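Local coordinates for 16S rRNA methylase (Escherichia coli, PDB 3P2E), which methylates N1 of adenine 1408 in the 16S rRNA of assembled 30S ribosomal subunits, using S-adenosyl-L-methionine, and so confers resistance to a range of aminoglycosides, at residues A[2-6]-A[7-11]; A[89-92]-A[93-96]; A[115-119]-A[120-124]. All coordinates share one frame; numbering follows the deposited sequence.

In the fold
Three local contacts follow one another along a single chain and illustrate three ways of turning a chain or starting a helix: a hairpin, a short 3-10 turn and a capped helix. Interaction 1 forms the N-terminal hairpin beside strand 80-83, an outermost strand of the seven-stranded Rossmann-like sheet. Interaction 2 lies in the connection from that strand to strand 98-104, and interaction 3 starts helix 119-126. The centres of interactions 1 and 2 are about 17 Å apart, those of 2 and 3 about 16 Å, and those of 1 and 3 about 28 Å. Interactions 2 and 3 touch through Leu90 and Asn124, and both approach the bound S-adenosyl-L-homocysteine, whereas the hairpin lies farther off.

Interaction 1: residues A[2-6]-A[7-11]; sequences LILKG and TKTVD
Both Ile3 and Val10 direct a branch between backbone N and carbonyl carbon, CG1 of Ile3 at chi1 67° and CG2 of Val10 on the corresponding side of its own residue, and these two carbons meet at 3.5 Å. The side chains converge at a slant, and CB of Lys5 lies against the same CG2 of Val10, somewhat farther off. On the opposite face of the hairpin Thr9 sets CG2 anti to its N, and this methyl meets CD2 of Leu2 at 3.5 Å, while its hydroxyl lies beside CD2 of Leu4. Ile3 and Val10 form a hydrogen-bonded antiparallel pair, Ile3 N to Val10 O at 2.9 Å and Val10 N to Ile3 O at 2.8 Å. Closer to the turn, Lys5 N donates an almost straight bond to Lys8 O at 2.7 Å, and Lys8 N returns a longer one to Lys5 O at 3.1 Å. Gly6, with positive phi, lies at the bend. Leu4 packs on Ser65 of helix 62-68, and its backbone bonds to Phe82. Here is a two-stranded beta hairpin closed by a type II' turn, laid along the edge of a methyltransferase core.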
ATOM      1  N   LEU A   2       6.587   2.305  15.119  1.00 20.77           N
ATOM      2  CA  LEU A   2       5.461   1.619  15.811  1.00 19.90           C
ATOM      3  C   LEU A   2       4.843   0.535  14.944  1.00 20.11           C
ATOM      4  O   LEU A   2       4.425   0.799  13.815  1.00 17.73           O
ATOM      5  CB  LEU A   2       4.368   2.625  16.181  1.00 26.85           C
ATOM      6  CG  LEU A   2       4.654   3.659  17.269  1.00 31.58           C
ATOM      7  CD1 LEU A   2       3.472   4.614  17.376  1.00 32.14           C
ATOM      8  CD2 LEU A   2       4.900   2.957  18.598  1.00 32.02           C
ATOM      9  N   ILE A   3       4.784  -0.682  15.474  1.00 20.84           N
ATOM     10  CA  ILE A   3       4.181  -1.797  14.755  1.00 20.85           C
ATOM     11  C   ILE A   3       3.200  -2.505  15.678  1.00 21.72           C
ATOM     12  O   ILE A   3       3.203  -2.289  16.893  1.00 22.42           O
ATOM     13  CB  ILE A   3       5.231  -2.829  14.291  1.00 17.60           C
ATOM     14  CG1 ILE A   3       5.852  -3.526  15.503  1.00 17.50           C
ATOM     15  CG2 ILE A   3       6.299  -2.141  13.454  1.00 18.56           C
ATOM     16  CD1 ILE A   3       6.696  -4.733  15.151  1.00 18.59           C
ATOM     17  N   LEU A   4       2.354  -3.349  15.098  1.00 19.21           N
ATOM     18  CA  LEU A   4       1.381  -4.095  15.879  1.00 22.18           C
ATOM     19  C   LEU A   4       1.805  -5.537  16.100  1.00 23.78           C
ATOM     20  O   LEU A   4       2.219  -6.225  15.168  1.00 26.85           O
ATOM     21  CB  LEU A   4       0.017  -4.105  15.187  1.00 22.06           C
ATOM     22  CG  LEU A   4      -0.863  -2.859  15.236  1.00 22.53           C
ATOM     23  CD1 LEU A   4      -2.188  -3.176  14.549  1.00 21.53           C
ATOM     24  CD2 LEU A   4      -1.110  -2.445  16.681  1.00 21.23           C
ATOM     25  N   LYS A   5       1.705  -5.980  17.346  1.00 21.60           N
ATOM     26  CA  LYS A   5       2.008  -7.355  17.715  1.00 22.23           C
ATOM     27  C   LYS A   5       0.670  -7.799  18.285  1.00 21.23           C
ATOM     28  O   LYS A   5       0.405  -7.643  19.476  1.00 20.04           O
ATOM     29  CB  LYS A   5       3.099  -7.410  18.787  1.00 47.53           C
ATOM     30  CG  LYS A   5       3.427  -8.822  19.255  1.00 52.37           C
ATOM     31  CD  LYS A   5       4.633  -8.850  20.186  1.00 54.52           C
ATOM     32  CE  LYS A   5       5.910  -8.457  19.455  1.00 56.36           C
ATOM     33  NZ  LYS A   5       7.112  -8.530  20.333  1.00 57.43           N
ATOM     34  N   GLY A   6      -0.183  -8.341  17.426  1.00 22.87           N
ATOM     35  CA  GLY A   6      -1.504  -8.720  17.885  1.00 22.52           C
ATOM     36  C   GLY A   6      -2.237  -7.398  18.041  1.00 22.70           C
ATOM     37  O   GLY A   6      -2.231  -6.585  17.119  1.00 21.98           O
ATOM     38  N   THR A   7      -2.850  -7.164  19.198  1.00 24.00           N
ATOM     39  CA  THR A   7      -3.567  -5.914  19.433  1.00 23.84           C
ATOM     40  C   THR A   7      -2.694  -4.910  20.180  1.00 24.22           C
ATOM     41  O   THR A   7      -3.142  -3.816  20.519  1.00 24.71           O
ATOM     42  CB  THR A   7      -4.853  -6.146  20.257  1.00 25.58           C
ATOM     43  OG1 THR A   7      -4.511  -6.668  21.550  1.00 26.99           O
ATOM     44  CG2 THR A   7      -5.770  -7.122  19.544  1.00 25.49           C
ATOM     45  N   LYS A   8      -1.444  -5.282  20.426  1.00 21.39           N
ATOM     46  CA  LYS A   8      -0.520  -4.422  21.156  1.00 22.26           C
ATOM     47  C   LYS A   8       0.448  -3.677  20.247  1.00 21.50           C
ATOM     48  O   LYS A   8       0.963  -4.234  19.280  1.00 19.60           O
ATOM     49  CB  LYS A   8       0.273  -5.260  22.162  1.00 44.16           C
ATOM     50  CG  LYS A   8       1.275  -4.471  22.989  1.00 49.22           C
ATOM     51  CD  LYS A   8       2.081  -5.390  23.895  1.00 52.06           C
ATOM     52  CE  LYS A   8       3.045  -4.601  24.767  1.00 54.42           C
ATOM     53  NZ  LYS A   8       2.324  -3.663  25.677  1.00 56.13           N
ATOM     54  N   THR A   9       0.690  -2.409  20.559  1.00 21.53           N
ATOM     55  CA  THR A   9       1.625  -1.611  19.781  1.00 24.25           C
ATOM     56  C   THR A   9       3.005  -1.765  20.413  1.00 24.42           C
ATOM     57  O   THR A   9       3.157  -1.628  21.629  1.00 24.81           O
ATOM     58  CB  THR A   9       1.234  -0.117  19.785  1.00 33.14           C
ATOM     59  OG1 THR A   9      -0.068   0.042  19.206  1.00 35.01           O
ATOM     60  CG2 THR A   9       2.239   0.697  18.983  1.00 35.44           C
ATOM     61  N   VAL A  10       4.006  -2.067  19.594  1.00 22.42           N
ATOM     62  CA  VAL A  10       5.367  -2.231  20.087  1.00 22.75           C
ATOM     63  C   VAL A  10       6.357  -1.539  19.163  1.00 21.89           C
ATOM     64  O   VAL A  10       6.052  -1.259  18.003  1.00 21.98           O
ATOM     65  CB  VAL A  10       5.750  -3.721  20.211  1.00 35.32           C
ATOM     66  CG1 VAL A  10       4.910  -4.382  21.293  1.00 36.81           C
ATOM     67  CG2 VAL A  10       5.546  -4.425  18.881  1.00 35.34           C
ATOM     68  N   ASP A  11       7.546  -1.259  19.682  1.00 26.20           N
ATOM     69  CA  ASP A  11       8.565  -0.589  18.894  1.00 27.42           C
ATOM     70  C   ASP A  11       9.492  -1.563  18.182  1.00 26.94           C
ATOM     71  O   ASP A  11       9.983  -2.519  18.782  1.00 27.23           O
ATOM     72  CB  ASP A  11       9.398   0.337  19.780  1.00 38.96           C
ATOM     73  CG  ASP A  11      10.469   1.071  19.002  1.00 42.90           C
ATOM     74  OD1 ASP A  11      10.114   1.870  18.111  1.00 45.39           O
ATOM     75  OD2 ASP A  11      11.666   0.844  19.275  1.00 46.83           O
TER

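Interaction 2: residues A[89-92]-A[93-96]; sequences SLPF and ELKN
The carbonyl oxygen of Pro91 is gripped from two directions. Leu94 N donates to it at 3.1 Å, standing well above the carbonyl plane, and the ammonium of Lys95 comes to 2.8 Å, a bond of weak geometry. The same NZ reaches Leu90 O at 3.1 Å, also weakly, so that one ammonium lies against two successive carbonyl oxygens. Lys95 gets there because its chain bends at chi2 (47°) and is extended beyond, which carries CD and CE back across the turn, past Phe92 O, to the carbonyls. A second backbone bond runs from Lys95 N to Phe92 O at 3.2 Å. Together with the bond from Leu94 N, it gives two consecutive links spanning three residues, the pattern of a 3-10 turn.

The outer side of this turn carries a stack of side chains. Glu93 bends at chi2 so that its carboxylate folds over one face of the Phe92 ring, displaced toward the rim, with the two planes only 17° apart. CD of Glu93 lies 3.3 Å from CE2 of Phe92, and CG of Glu93 makes a CH-pi contact at 3.9 Å from the ring centroid. OE1 of Glu93 also rests against CB of Pro91. On the inner side the Pro91 ring and the Leu94 side chain lie side by side, pointing the same way, in looser contact through Pro91 CD and Leu94 CD1.

Leu94 points its buried side chain onto Ile52 and Ile54 of strand 49-54, while Leu90, Leu94 and Lys95 share Leu128 as a neighbour. Lys14 of helix 14-21 bonds to Glu93 O. The turn thus packs against strand 49-54 through Leu94, within the connection between strands 80-83 and 98-104, with the Phe92 ring at the surface.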
ATOM      1  N   SER A  89       3.628  11.534   8.085  1.00 34.99           N
ATOM      2  CA  SER A  89       4.696  11.286   9.050  1.00 39.18           C
ATOM      3  C   SER A  89       5.183   9.844   8.981  1.00 39.76           C
ATOM      4  O   SER A  89       4.994   9.064   9.916  1.00 45.33           O
ATOM      5  CB  SER A  89       4.208  11.599  10.467  1.00 60.89           C
ATOM      6  OG  SER A  89       3.091  10.796  10.807  1.00 64.66           O
ATOM      7  N   LEU A  90       5.818   9.496   7.868  1.00 28.99           N
ATOM      8  CA  LEU A  90       6.328   8.147   7.671  1.00 25.76           C
ATOM      9  C   LEU A  90       7.583   7.903   8.502  1.00 21.82           C
ATOM     10  O   LEU A  90       8.383   8.811   8.707  1.00 19.48           O
ATOM     11  CB  LEU A  90       6.625   7.926   6.188  1.00 21.92           C
ATOM     12  CG  LEU A  90       5.395   8.014   5.279  1.00 21.92           C
ATOM     13  CD1 LEU A  90       5.821   8.090   3.828  1.00 21.92           C
ATOM     14  CD2 LEU A  90       4.504   6.808   5.515  1.00 21.92           C
ATOM     15  N   PRO A  91       7.765   6.666   8.996  1.00 23.25           N
ATOM     16  CA  PRO A  91       8.919   6.268   9.815  1.00 21.60           C
ATOM     17  C   PRO A  91      10.222   6.324   9.020  1.00 20.17           C
ATOM     18  O   PRO A  91      10.288   5.835   7.892  1.00 19.33           O
ATOM     19  CB  PRO A  91       8.579   4.834  10.227  1.00 21.73           C
ATOM     20  CG  PRO A  91       7.088   4.767  10.115  1.00 23.28           C
ATOM     21  CD  PRO A  91       6.805   5.556   8.877  1.00 21.95           C
ATOM     22  N   PHE A  92      11.260   6.900   9.621  1.00 19.02           N
ATOM     23  CA  PHE A  92      12.549   7.017   8.953  1.00 17.71           C
ATOM     24  C   PHE A  92      13.161   5.646   8.661  1.00 16.21           C
ATOM     25  O   PHE A  92      13.993   5.511   7.766  1.00 16.82           O
ATOM     26  CB  PHE A  92      13.516   7.850   9.808  1.00 20.56           C
ATOM     27  CG  PHE A  92      14.136   7.095  10.952  1.00 21.81           C
ATOM     28  CD1 PHE A  92      15.363   6.451  10.794  1.00 23.27           C
ATOM     29  CD2 PHE A  92      13.497   7.027  12.184  1.00 22.06           C
ATOM     30  CE1 PHE A  92      15.942   5.753  11.852  1.00 22.35           C
ATOM     31  CE2 PHE A  92      14.068   6.331  13.249  1.00 23.60           C
ATOM     32  CZ  PHE A  92      15.292   5.694  13.082  1.00 21.74           C
ATOM     33  N   GLU A  93      12.743   4.633   9.413  1.00 16.52           N
ATOM     34  CA  GLU A  93      13.277   3.288   9.224  1.00 17.43           C
ATOM     35  C   GLU A  93      12.863   2.678   7.887  1.00 17.38           C
ATOM     36  O   GLU A  93      13.482   1.727   7.418  1.00 17.67           O
ATOM     37  CB  GLU A  93      12.842   2.369  10.374  1.00 19.15           C
ATOM     38  CG  GLU A  93      13.360   2.799  11.751  1.00 19.97           C
ATOM     39  CD  GLU A  93      12.340   3.593  12.559  1.00 21.93           C
ATOM     40  OE1 GLU A  93      11.557   4.352  11.952  1.00 19.35           O
ATOM     41  OE2 GLU A  93      12.333   3.471  13.806  1.00 23.26           O
ATOM     42  N   LEU A  94      11.834   3.242   7.260  1.00 16.38           N
ATOM     43  CA  LEU A  94      11.357   2.716   5.982  1.00 15.76           C
ATOM     44  C   LEU A  94      11.953   3.405   4.761  1.00 14.91           C
ATOM     45  O   LEU A  94      11.619   3.074   3.621  1.00 15.27           O
ATOM     46  CB  LEU A  94       9.832   2.805   5.917  1.00 16.66           C
ATOM     47  CG  LEU A  94       9.053   1.998   6.958  1.00 16.98           C
ATOM     48  CD1 LEU A  94       7.563   2.148   6.669  1.00 16.26           C
ATOM     49  CD2 LEU A  94       9.466   0.528   6.909  1.00 16.42           C
ATOM     50  N   LYS A  95      12.840   4.367   4.987  1.00 15.63           N
ATOM     51  CA  LYS A  95      13.452   5.073   3.871  1.00 16.92           C
ATOM     52  C   LYS A  95      14.308   4.162   2.994  1.00 17.38           C
ATOM     53  O   LYS A  95      15.091   3.354   3.502  1.00 17.20           O
ATOM     54  CB  LYS A  95      14.303   6.234   4.393  1.00 23.18           C
ATOM     55  CG  LYS A  95      13.514   7.498   4.695  1.00 26.62           C
ATOM     56  CD  LYS A  95      12.272   7.200   5.507  1.00 31.86           C
ATOM     57  CE  LYS A  95      11.416   8.441   5.676  1.00 30.99           C
ATOM     58  NZ  LYS A  95      10.088   8.107   6.253  1.00 26.94           N
ATOM     59  N   ASN A  96      14.128   4.286   1.679  1.00 18.14           N
ATOM     60  CA  ASN A  96      14.905   3.529   0.695  1.00 18.97           C
ATOM     61  C   ASN A  96      14.911   2.025   0.959  1.00 19.98           C
ATOM     62  O   ASN A  96      15.954   1.376   0.866  1.00 21.79           O
ATOM     63  CB  ASN A  96      16.341   4.067   0.690  1.00 26.83           C
ATOM     64  CG  ASN A  96      17.171   3.527  -0.456  1.00 30.24           C
ATOM     65  OD1 ASN A  96      16.798   3.654  -1.620  1.00 32.95           O
ATOM     66  ND2 ASN A  96      18.313   2.930  -0.129  1.00 34.91           N
TER

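Interaction 3: residues A[115-119]-A[120-124]; sequences IKPNR and DILSN
Arg119 O receives two bonds from one residue, Ser123: its OG donates at 2.8 Å and its backbone N at 2.9 Å, reaching the oxygen from opposite faces of the carbonyl plane. Ser175 of helix 166-175 adds a third bond through its OG, so this carbonyl in the first turn of the helix is well occupied. Ser123 can deliver both donors because its OG sits beside its own backbone N, with chi1 at -68°.

One residue earlier, Asn118 holds the helix start with both of its carbonyls. Its backbone O takes the N-H of Leu122 at 3.0 Å, while OD1 accepts from Ile121 N at 3.1 Å along a nearly straight N-H, with the donor 44° out of the amide plane. The side chain is swung away from its own N (chi1 -173°), which carries OD1 forward to the N-H of Ile121. In doing so the amide also lies against Ile121: CG1 of that residue is 3.3 Å from Asn118 OD1, and the two side chains meet at a slant.

Farther out, side chains pack. Pro117, which follows a cis peptide bond, sets CB against CD1 of Leu122 at 3.7 Å, and also touches Glu171 and Leu172 of helix 166-175. Leu122 in turn packs on Phe177. Lys116 NZ folds back to bond Pro117 O within the same link. Ile121 leans on Tyr113 of helix 108-115 and on Ala87 and Glu88 of the cofactor site, its side chain about 6 Å from the bound S-adenosyl-L-homocysteine. Such an asparagine N-cap is a textbook way to begin a helix, here one beside the cofactor pocket of a Rossmann-like methyltransferase.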
ATOM      1  N   ILE A 115      -4.713  12.061  -5.890  1.00 16.05           N
ATOM      2  CA  ILE A 115      -5.440  12.691  -6.994  1.00 18.62           C
ATOM      3  C   ILE A 115      -5.138  14.150  -7.329  1.00 19.66           C
ATOM      4  O   ILE A 115      -5.166  14.529  -8.505  1.00 20.59           O
ATOM      5  CB  ILE A 115      -6.970  12.570  -6.779  1.00 25.02           C
ATOM      6  CG1 ILE A 115      -7.349  11.108  -6.538  1.00 27.17           C
ATOM      7  CG2 ILE A 115      -7.716  13.103  -7.997  1.00 28.08           C
ATOM      8  CD1 ILE A 115      -6.872  10.171  -7.600  1.00 29.22           C
ATOM      9  N   LYS A 116      -4.855  14.967  -6.319  1.00 21.78           N
ATOM     10  CA  LYS A 116      -4.595  16.389  -6.552  1.00 22.67           C
ATOM     11  C   LYS A 116      -3.524  16.673  -7.610  1.00 22.55           C
ATOM     12  O   LYS A 116      -3.795  17.346  -8.606  1.00 23.71           O
ATOM     13  CB  LYS A 116      -4.242  17.089  -5.233  1.00 31.06           C
ATOM     14  CG  LYS A 116      -4.217  18.608  -5.330  1.00 35.72           C
ATOM     15  CD  LYS A 116      -4.124  19.257  -3.955  1.00 40.41           C
ATOM     16  CE  LYS A 116      -2.790  18.977  -3.278  1.00 42.47           C
ATOM     17  NZ  LYS A 116      -1.656  19.645  -3.976  1.00 45.49           N
ATOM     18  N   PRO A 117      -2.288  16.196  -7.402  1.00 20.45           N
ATOM     19  CA  PRO A 117      -1.778  15.420  -6.267  1.00 19.73           C
ATOM     20  C   PRO A 117      -1.028  16.355  -5.326  1.00 19.86           C
ATOM     21  O   PRO A 117      -0.780  17.513  -5.664  1.00 18.64           O
ATOM     22  CB  PRO A 117      -0.838  14.437  -6.937  1.00 20.50           C
ATOM     23  CG  PRO A 117      -0.184  15.319  -7.967  1.00 19.62           C
ATOM     24  CD  PRO A 117      -1.354  16.108  -8.541  1.00 22.14           C
ATOM     25  N   ASN A 118      -0.667  15.853  -4.151  1.00 17.17           N
ATOM     26  CA  ASN A 118       0.087  16.637  -3.179  1.00 17.00           C
ATOM     27  C   ASN A 118       1.538  16.229  -3.427  1.00 18.69           C
ATOM     28  O   ASN A 118       1.952  15.133  -3.045  1.00 18.12           O
ATOM     29  CB  ASN A 118      -0.339  16.255  -1.759  1.00 17.92           C
ATOM     30  CG  ASN A 118       0.280  17.147  -0.700  1.00 18.29           C
ATOM     31  OD1 ASN A 118       1.493  17.349  -0.667  1.00 18.47           O
ATOM     32  ND2 ASN A 118      -0.556  17.677   0.184  1.00 18.24           N
ATOM     33  N   ARG A 119       2.306  17.104  -4.070  1.00 16.17           N
ATOM     34  CA  ARG A 119       3.693  16.786  -4.393  1.00 17.24           C
ATOM     35  C   ARG A 119       4.595  16.485  -3.203  1.00 16.62           C
ATOM     36  O   ARG A 119       5.368  15.528  -3.237  1.00 15.98           O
ATOM     37  CB  ARG A 119       4.313  17.901  -5.240  1.00 29.62           C
ATOM     38  CG  ARG A 119       3.699  18.025  -6.630  1.00 34.74           C
ATOM     39  CD  ARG A 119       4.529  18.934  -7.523  1.00 40.78           C
ATOM     40  NE  ARG A 119       4.635  20.288  -6.988  1.00 44.64           N
ATOM     41  CZ  ARG A 119       3.625  21.148  -6.921  1.00 46.48           C
ATOM     42  NH1 ARG A 119       2.422  20.799  -7.358  1.00 49.54           N
ATOM     43  NH2 ARG A 119       3.817  22.359  -6.414  1.00 48.14           N
ATOM     44  N   ASP A 120       4.497  17.287  -2.148  1.00 15.98           N
ATOM     45  CA  ASP A 120       5.337  17.075  -0.976  1.00 16.94           C
ATOM     46  C   ASP A 120       5.072  15.716  -0.336  1.00 15.99           C
ATOM     47  O   ASP A 120       6.008  14.979  -0.027  1.00 16.67           O
ATOM     48  CB  ASP A 120       5.120  18.192   0.047  1.00 18.85           C
ATOM     49  CG  ASP A 120       5.998  18.038   1.276  1.00 20.29           C
ATOM     50  OD1 ASP A 120       7.237  17.931   1.125  1.00 21.53           O
ATOM     51  OD2 ASP A 120       5.454  18.028   2.399  1.00 19.84           O
ATOM     52  N   ILE A 121       3.802  15.380  -0.144  1.00 15.44           N
ATOM     53  CA  ILE A 121       3.457  14.098   0.456  1.00 17.07           C
ATOM     54  C   ILE A 121       3.893  12.935  -0.435  1.00 16.98           C
ATOM     55  O   ILE A 121       4.463  11.955   0.053  1.00 17.61           O
ATOM     56  CB  ILE A 121       1.938  13.984   0.727  1.00 18.67           C
ATOM     57  CG1 ILE A 121       1.491  15.084   1.693  1.00 21.00           C
ATOM     58  CG2 ILE A 121       1.625  12.622   1.330  1.00 22.77           C
ATOM     59  CD1 ILE A 121       2.142  15.010   3.063  1.00 24.98           C
ATOM     60  N   LEU A 122       3.634  13.032  -1.737  1.00 16.93           N
ATOM     61  CA  LEU A 122       4.037  11.952  -2.635  1.00 17.83           C
ATOM     62  C   LEU A 122       5.557  11.799  -2.614  1.00 17.68           C
ATOM     63  O   LEU A 122       6.082  10.694  -2.758  1.00 17.35           O
ATOM     64  CB  LEU A 122       3.542  12.204  -4.064  1.00 20.64           C
ATOM     65  CG  LEU A 122       2.028  12.059  -4.272  1.00 20.52           C
ATOM     66  CD1 LEU A 122       1.719  12.055  -5.762  1.00 22.48           C
ATOM     67  CD2 LEU A 122       1.529  10.764  -3.636  1.00 21.70           C
ATOM     68  N   SER A 123       6.264  12.911  -2.429  1.00 17.63           N
ATOM     69  CA  SER A 123       7.717  12.865  -2.365  1.00 19.14           C
ATOM     70  C   SER A 123       8.139  12.021  -1.164  1.00 18.30           C
ATOM     71  O   SER A 123       9.100  11.249  -1.254  1.00 19.54           O
ATOM     72  CB  SER A 123       8.297  14.275  -2.242  1.00 29.32           C
ATOM     73  OG  SER A 123       8.079  15.012  -3.431  1.00 39.08           O
ATOM     74  N   ASN A 124       7.419  12.165  -0.049  1.00 17.93           N
ATOM     75  CA  ASN A 124       7.721  11.390   1.157  1.00 18.62           C
ATOM     76  C   ASN A 124       7.518   9.908   0.867  1.00 17.48           C
ATOM     77  O   ASN A 124       8.293   9.064   1.320  1.00 18.76           O
ATOM     78  CB  ASN A 124       6.800  11.754   2.332  1.00 23.48           C
ATOM     79  CG  ASN A 124       6.889  13.208   2.740  1.00 27.03           C
ATOM     80  OD1 ASN A 124       7.938  13.843   2.629  1.00 28.27           O
ATOM     81  ND2 ASN A 124       5.779  13.739   3.248  1.00 28.76           N
TER